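PDB 4DH4: MIF, which belongs to the macrophage migration inhibitory factor family and is built as a trimer of alpha/beta subunits. Local coordinates for residues C7-T12 against V40-T45. Numbering follows the deposited sequence.
Sequences CPVAAT and VGYSQT
The Tyr-42 ring lies between Cys-7 CB and Ala-11 CB, the first 3.9 Å from its CE2 and the second 4.0 Å from its CE1, both methylene and methyl approaching obliquely. CG stands anti to the backbone N (chi1 -175°), and the ring reaches the turn after strand 2-7, where its OH donates to Val-9 O at 2.8 Å. Val-9 O lies at the edge of the ring, near its plane. It also accepts a weak bond from Ala-11 N across the inverse gamma turn centred on Ala-10, so Val-9 O is shared by the phenol and the turn. Gln-44 extends alongside the same turn: OE1 lies 3.6 Å from Ala-10 CA, while NE2 makes a weak bond to Pro-8 O. Water 1 bridges Gln-44 NE2, Pro-8 O and Thr-45 O. At the strand ends Cys-7 pairs with Gln-44 in parallel. Cys-7 N donates to Ser-43 O at 3.2 Å, and Cys-7 O accepts from Thr-45 N at 3.0 Å, with Gln-44 CA adding a CH...O contact. Thr-45 and Pro-8 run side by side. The contact joins the exit from strand 2-7 to the C-terminal end of strand 39-44, the two parallel neighbours linked through helix 13-31 in a beta-alpha-beta crossover. Tyr-42 and Ala-11 both touch Gln-16 of helix 13-31 and Leu-88 of helix 70-88, while Val-40 and Gly-41 continue the sheet into a neighbouring subunit.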
# COMPACT_ATOMS: atom_id res chain seq x y z
N CYS A 7 -0.66 10.91 0.82
CA CYS A 7 -0.36 12.22 1.38
C CYS A 7 -1.56 12.72 2.21
O CYS A 7 -2.70 12.46 1.84
CB CYS A 7 -0.04 13.19 0.24
SG CYS A 7 0.44 14.84 0.74
N PRO A 8 -1.30 13.39 3.35
CA PRO A 8 -2.41 13.93 4.15
C PRO A 8 -3.12 15.14 3.53
O PRO A 8 -4.23 15.48 3.96
CB PRO A 8 -1.76 14.29 5.49
CG PRO A 8 -0.31 14.40 5.23
CD PRO A 8 0.02 13.63 3.98
N VAL A 9 -2.50 15.77 2.53
CA VAL A 9 -3.05 16.99 1.92
C VAL A 9 -4.43 16.74 1.29
O VAL A 9 -4.62 15.80 0.52
CB VAL A 9 -2.07 17.62 0.88
CG1 VAL A 9 -2.75 18.71 0.06
CG2 VAL A 9 -0.83 18.18 1.58
N ALA A 10 -5.40 17.59 1.64
CA ALA A 10 -6.75 17.50 1.10
C ALA A 10 -6.79 18.11 -0.30
O ALA A 10 -7.31 19.21 -0.49
CB ALA A 10 -7.75 18.17 2.04
N ALA A 11 -6.23 17.39 -1.27
CA ALA A 11 -6.15 17.88 -2.64
C ALA A 11 -7.51 17.86 -3.31
O ALA A 11 -8.26 16.89 -3.21
CB ALA A 11 -5.15 17.06 -3.44
N THR A 12 -7.82 18.96 -4.00
CA THR A 12 -9.02 19.05 -4.81
C THR A 12 -8.82 18.13 -6.01
O THR A 12 -7.69 17.99 -6.48
CB THR A 12 -9.28 20.50 -5.30
OG1 THR A 12 -8.15 20.99 -6.04
CG2 THR A 12 -9.54 21.41 -4.12
N VAL A 40 -1.94 5.26 -12.22
CA VAL A 40 -1.54 6.24 -11.21
C VAL A 40 -2.73 6.58 -10.29
O VAL A 40 -3.89 6.58 -10.73
CB VAL A 40 -0.94 7.54 -11.84
CG1 VAL A 40 0.42 7.28 -12.48
CG2 VAL A 40 -1.90 8.16 -12.87
N GLY A 41 -2.45 6.86 -9.03
CA GLY A 41 -3.51 7.27 -8.11
C GLY A 41 -3.05 8.14 -6.97
O GLY A 41 -1.85 8.22 -6.67
N TYR A 42 -4.01 8.82 -6.36
CA TYR A 42 -3.78 9.63 -5.18
C TYR A 42 -4.66 9.12 -4.05
O TYR A 42 -5.84 8.85 -4.24
CB TYR A 42 -4.06 11.11 -5.45
CG TYR A 42 -3.72 12.03 -4.29
CD1 TYR A 42 -4.69 12.45 -3.38
CD2 TYR A 42 -2.42 12.49 -4.11
CE1 TYR A 42 -4.37 13.29 -2.32
CE2 TYR A 42 -2.09 13.35 -3.06
CZ TYR A 42 -3.06 13.74 -2.16
OH TYR A 42 -2.74 14.59 -1.12
N SER A 43 -4.08 9.01 -2.87
CA SER A 43 -4.84 8.59 -1.71
C SER A 43 -4.57 9.56 -0.57
O SER A 43 -3.43 9.67 -0.11
CB SER A 43 -4.51 7.14 -1.33
OG SER A 43 -5.14 6.77 -0.12
N GLN A 44 -5.60 10.28 -0.14
CA GLN A 44 -5.48 11.15 1.04
C GLN A 44 -5.47 10.27 2.28
O GLN A 44 -6.45 9.58 2.58
CB GLN A 44 -6.61 12.21 1.11
CG GLN A 44 -6.35 13.30 2.18
CD GLN A 44 -7.55 14.19 2.49
OE1 GLN A 44 -8.47 14.34 1.69
NE2 GLN A 44 -7.52 14.81 3.66
N THR A 45 -4.34 10.29 2.99
CA THR A 45 -4.21 9.56 4.23
C THR A 45 -4.86 10.36 5.36
O THR A 45 -5.31 11.50 5.15
CB THR A 45 -2.72 9.30 4.57
OG1 THR A 45 -2.04 10.55 4.75
CG2 THR A 45 -2.03 8.51 3.46
O HOH W 1 -5.54 14.07 5.96
O HOH W 2 -8.01 14.69 -1.39